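Local structure of major capsid protein (Norovirus Hu/GI.7/TCH-060/USA/2003, 4P25) at residues Pro102-Gly105 with Ala106-Trp109; Phe136-Leu140 with Gly141-Phe145. The protein forms the norovirus capsid and, through its protruding domain, binds histo-blood group antigens such as Lewis Y, probably for attachment to host cells. All coordinates share one frame; numbering follows the deposited sequence.

Interaction 1 of 2, residues Pro102-Gly105 with Ala106-Trp109; sequences PDIG and ACDW. With GAL (beta-D-galactopyranose), chain E.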
loop_
_atom_site.group_PDB
_atom_site.type_symbol
_atom_site.label_atom_id
_atom_site.label_comp_id
_atom_site.label_asym_id
_atom_site.label_seq_id
_atom_site.Cartn_x
_atom_site.Cartn_y
_atom_site.Cartn_z
ATOM N N PRO A 102 -9.333 -10.444 -1.536
ATOM C CA PRO A 102 -8.844 -10.965 -0.248
ATOM C C PRO A 102 -8.803 -12.489 -0.198
ATOM O O PRO A 102 -9.585 -13.155 -0.888
ATOM C CB PRO A 102 -9.874 -10.443 0.762
ATOM C CG PRO A 102 -10.531 -9.262 0.087
ATOM C CD PRO A 102 -10.533 -9.597 -1.381
ATOM N N ASP A 103 -7.898 -13.029 0.614
ATOM C CA ASP A 103 -7.756 -14.479 0.745
ATOM C C ASP A 103 -7.813 -14.955 2.192
ATOM O O ASP A 103 -7.240 -15.990 2.544
ATOM C CB ASP A 103 -6.480 -14.981 0.046
ATOM C CG ASP A 103 -5.211 -14.713 0.851
ATOM O OD1 ASP A 103 -5.216 -13.822 1.725
ATOM O OD2 ASP A 103 -4.196 -15.392 0.593
ATOM N N ILE A 104 -8.511 -14.204 3.036
ATOM C CA ILE A 104 -8.679 -14.608 4.428
ATOM C C ILE A 104 -9.879 -15.552 4.497
ATOM O O ILE A 104 -11.030 -15.126 4.393
ATOM C CB ILE A 104 -8.879 -13.388 5.354
ATOM C CG1 ILE A 104 -7.914 -12.255 4.973
ATOM C CG2 ILE A 104 -8.720 -13.786 6.814
ATOM C CD1 ILE A 104 -6.436 -12.619 5.050
ATOM N N GLY A 105 -9.608 -16.842 4.656
ATOM C CA GLY A 105 -10.653 -17.838 4.507
ATOM C C GLY A 105 -11.546 -18.065 5.707
ATOM O O GLY A 105 -11.199 -17.712 6.835
ATOM N N ALA A 106 -12.714 -18.644 5.439
ATOM C CA ALA A 106 -13.618 -19.163 6.466
ATOM C C ALA A 106 -13.999 -18.151 7.537
ATOM O O ALA A 106 -13.873 -18.417 8.733
ATOM C CB ALA A 106 -13.044 -20.431 7.095
ATOM N N CYS A 107 -14.467 -16.992 7.092
ATOM C CA CYS A 107 -14.911 -15.945 7.997
ATOM C C CYS A 107 -15.788 -14.965 7.237
ATOM O O CYS A 107 -15.792 -14.950 6.003
ATOM C CB CYS A 107 -13.717 -15.218 8.634
ATOM S SG CYS A 107 -12.552 -14.443 7.464
ATOM N N ASP A 108 -16.552 -14.166 7.971
ATOM C CA ASP A 108 -17.241 -13.040 7.367
ATOM C C ASP A 108 -16.247 -11.924 7.081
ATOM O O ASP A 108 -15.311 -11.693 7.855
ATOM C CB ASP A 108 -18.335 -12.511 8.291
ATOM C CG ASP A 108 -19.634 -13.290 8.183
ATOM O OD1 ASP A 108 -19.630 -14.453 7.719
ATOM O OD2 ASP A 108 -20.669 -12.723 8.591
ATOM N N TRP A 109 -16.449 -11.240 5.962
ATOM C CA TRP A 109 -15.688 -10.047 5.634
ATOM C C TRP A 109 -16.556 -8.817 5.797
ATOM O O TRP A 109 -17.767 -8.868 5.596
ATOM C CB TRP A 109 -15.198 -10.093 4.188
ATOM C CG TRP A 109 -14.203 -11.158 3.901
ATOM C CD1 TRP A 109 -13.538 -11.939 4.803
ATOM C CD2 TRP A 109 -13.747 -11.557 2.608
ATOM N NE1 TRP A 109 -12.695 -12.805 4.142
ATOM C CE2 TRP A 109 -12.807 -12.591 2.792
ATOM C CE3 TRP A 109 -14.047 -11.142 1.304
ATOM C CZ2 TRP A 109 -12.162 -13.214 1.722
ATOM C CZ3 TRP A 109 -13.409 -11.760 0.243
ATOM C CH2 TRP A 109 -12.481 -12.788 0.456
HETATM C C1 GAL E . -22.576 -10.984 13.653
HETATM C C2 GAL E . -21.690 -10.367 12.583
HETATM C C3 GAL E . -21.509 -11.355 11.441
HETATM C C4 GAL E . -20.993 -12.675 11.990
HETATM C C5 GAL E . -21.917 -13.163 13.093
HETATM C C6 GAL E . -21.392 -14.487 13.651
HETATM O O2 GAL E . -22.302 -9.168 12.086
HETATM O O3 GAL E . -20.568 -10.828 10.495
HETATM O O4 GAL E . -19.672 -12.489 12.519
HETATM O O5 GAL E . -21.966 -12.187 14.144
HETATM O O6 GAL E . -22.413 -15.116 14.430
#

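Interaction 2 of 2, residues Phe136-Leu140 with Gly141-Phe145; sequences FAPHL and GSIEF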
loop_
_atom_site.group_PDB
_atom_site.type_symbol
_atom_site.label_atom_id
_atom_site.label_comp_id
_atom_site.label_asym_id
_atom_site.label_seq_id
_atom_site.Cartn_x
_atom_site.Cartn_y
_atom_site.Cartn_z
ATOM N N PHE A 136 -20.974 -17.171 -2.447
ATOM C CA PHE A 136 -19.616 -16.640 -2.514
ATOM C C PHE A 136 -18.892 -17.363 -3.646
ATOM O O PHE A 136 -18.388 -18.475 -3.472
ATOM C CB PHE A 136 -18.912 -16.843 -1.165
ATOM C CG PHE A 136 -17.529 -16.234 -1.069
ATOM C CD1 PHE A 136 -17.359 -14.884 -0.777
ATOM C CD2 PHE A 136 -16.406 -17.027 -1.222
ATOM C CE1 PHE A 136 -16.083 -14.337 -0.664
ATOM C CE2 PHE A 136 -15.134 -16.492 -1.108
ATOM C CZ PHE A 136 -14.973 -15.143 -0.832
ATOM N N ALA A 137 -18.871 -16.724 -4.812
ATOM C CA ALA A 137 -18.315 -17.337 -6.019
ATOM C C ALA A 137 -17.314 -16.425 -6.716
ATOM O O ALA A 137 -17.515 -16.046 -7.872
ATOM C CB ALA A 137 -19.446 -17.701 -6.984
ATOM N N PRO A 138 -16.218 -16.075 -6.028
ATOM C CA PRO A 138 -15.318 -15.094 -6.651
ATOM C C PRO A 138 -14.642 -15.564 -7.946
ATOM O O PRO A 138 -14.355 -14.720 -8.797
ATOM C CB PRO A 138 -14.293 -14.802 -5.551
ATOM C CG PRO A 138 -14.352 -15.982 -4.641
ATOM C CD PRO A 138 -15.767 -16.470 -4.680
ATOM N N HIS A 139 -14.407 -16.862 -8.119
ATOM C CA HIS A 139 -13.836 -17.323 -9.384
ATOM C C HIS A 139 -14.788 -17.036 -10.536
ATOM O O HIS A 139 -14.375 -16.568 -11.593
ATOM C CB HIS A 139 -13.474 -18.809 -9.355
ATOM C CG HIS A 139 -12.936 -19.306 -10.661
ATOM N ND1 HIS A 139 -13.608 -20.226 -11.442
ATOM C CD2 HIS A 139 -11.813 -18.984 -11.341
ATOM C CE1 HIS A 139 -12.910 -20.460 -12.538
ATOM N NE2 HIS A 139 -11.816 -19.723 -12.504
ATOM N N LEU A 140 -16.070 -17.307 -10.312
ATOM C CA LEU A 140 -17.111 -16.985 -11.279
ATOM C C LEU A 140 -17.303 -15.490 -11.462
ATOM O O LEU A 140 -17.777 -15.038 -12.507
ATOM C CB LEU A 140 -18.429 -17.607 -10.836
ATOM C CG LEU A 140 -18.514 -19.063 -11.226
ATOM C CD1 LEU A 140 -19.854 -19.644 -10.807
ATOM C CD2 LEU A 140 -18.308 -19.148 -12.725
ATOM N N GLY A 141 -16.969 -14.727 -10.429
ATOM C CA GLY A 141 -17.009 -13.281 -10.515
ATOM C C GLY A 141 -18.204 -12.641 -9.837
ATOM O O GLY A 141 -18.614 -11.547 -10.213
ATOM N N SER A 142 -18.770 -13.313 -8.840
ATOM C CA SER A 142 -19.845 -12.699 -8.071
ATOM C C SER A 142 -19.829 -13.111 -6.607
ATOM O O SER A 142 -19.492 -14.248 -6.264
ATOM C CB SER A 142 -21.213 -12.992 -8.693
ATOM O OG SER A 142 -21.547 -14.361 -8.587
ATOM N N ILE A 143 -20.187 -12.162 -5.747
ATOM C CA ILE A 143 -20.407 -12.442 -4.336
ATOM C C ILE A 143 -21.681 -11.739 -3.914
ATOM O O ILE A 143 -22.164 -10.844 -4.612
ATOM C CB ILE A 143 -19.236 -11.950 -3.452
ATOM C CG1 ILE A 143 -19.071 -10.430 -3.568
ATOM C CG2 ILE A 143 -17.947 -12.692 -3.797
ATOM C CD1 ILE A 143 -17.958 -9.866 -2.708
ATOM N N GLU A 144 -22.243 -12.147 -2.785
ATOM C CA GLU A 144 -23.393 -11.444 -2.242
ATOM C C GLU A 144 -23.006 -10.729 -0.955
ATOM O O GLU A 144 -21.977 -11.033 -0.356
ATOM C CB GLU A 144 -24.575 -12.394 -2.036
ATOM C CG GLU A 144 -25.040 -13.017 -3.357
ATOM C CD GLU A 144 -26.401 -13.696 -3.278
ATOM O OE1 GLU A 144 -27.043 -13.655 -2.210
ATOM O OE2 GLU A 144 -26.821 -14.273 -4.304
ATOM N N PHE A 145 -23.814 -9.753 -0.559
ATOM C CA PHE A 145 -23.560 -9.020 0.676
ATOM C C PHE A 145 -24.851 -8.500 1.283
ATOM O O PHE A 145 -25.888 -8.425 0.614
ATOM C CB PHE A 145 -22.581 -7.847 0.443
ATOM C CG PHE A 145 -23.133 -6.750 -0.439
ATOM C CD1 PHE A 145 -23.913 -5.732 0.092
ATOM C CD2 PHE A 145 -22.855 -6.729 -1.801
ATOM C CE1 PHE A 145 -24.429 -4.723 -0.722
ATOM C CE2 PHE A 145 -23.361 -5.724 -2.616
ATOM C CZ PHE A 145 -24.145 -4.719 -2.073
#

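Interaction 1 of 2, residues Pro102-Gly105 with Ala106-Trp109
P102 sets CB, offset toward the rim, over one face of the W109 indole, and at the indole's edge the backbone oxygen of I104 takes its N-H. The CH-pi contact brings P102 CB to 3.8 Å from the centroid of the six-membered ring of W109, 20° off the ring normal; the compact, rigid proline ring offers C-H groups to that face. W109 NE1 donates to I104 O at 2.9 Å, the oxygen almost in the indole plane, so this bond, with P102 on the face, helps fix the ring's rotation; I104 O also accepts from Q132 NE2. W109 CG lies anti to the carbonyl carbon (chi1 -66°), turning the indole back over the preceding chain. Between these ends the chain reverses through G105 and A106, and C107 SG packs against I104 CG2 at 3.9 Å. D108 points the other way, into the glycan pocket, where galactose O3 donates to its OD2 at 2.7 Å; K131 forms a salt bridge with OD1. D103 turns away from W109 to a salt bridge with R22 and hydrogen bonds from the backbone amides of Q43 and N44. The loop feeds strand 108-115, between strands 125-130 and 154-163, W109 reaching L159 of the latter.

Interaction 2 of 2, residues Phe136-Leu140 with Gly141-Phe145
A137 and S142 form a single antiparallel, hydrogen-bonded bridge across a tight turn, A137 N giving its hydrogen to S142 O at 2.9 Å. The return path is split, since A137 O accepts from two successive amides. G141 N comes in the carbonyl plane at 2.9 Å, whereas S142 N stands above that plane, 3.2 Å from A137 O, though its N-H points almost straight at the oxygen (169°). Two residues facing one in this way make a G1 beta bulge, here ending the turn that leads into strand 142-144. G141 has a positive phi of 103°, which glycine, having no CB to meet the preceding carbonyl oxygen, adopts readily. P138, with its phi already held near the value of a helical turn, suits the start of the bend through 138-140. On one side of the turn F136 and I143 lie side by side and point the same way, I143 CG2 approaching F136 CD1 at 3.8 Å. The F136 ring, carried anti to its backbone nitrogen (chi1 -175°), also has P138 CD 3.5 Å above one face, offset toward the rim. A137 CB lies 3.5 Å from S142 O. H139 turns away from the strand, its ND1 hydrogen-bonded to T182 OG1 and its NE2 to F93 O.

From the N terminus, strand 78-83 is followed by a long loop whose last turn is closed by interaction 1 as the chain enters strand 108-115. The chain then returns along strand 125-130 and closes a second local turn at interaction 2 on entering strand 142-144. The two contacts follow in series, neither enclosing nor crossing the other. Both belong to the six-stranded antiparallel sheet, interaction 1 at an inner strand and interaction 2 at a strand outermost in that sheet within the chain, paired with strand 78-83. Their centres lie about 13 Å apart, but they meet where W109 and F136 pack edge-to-face, tying the loop that enters 108-115 to the turn that enters 142-144.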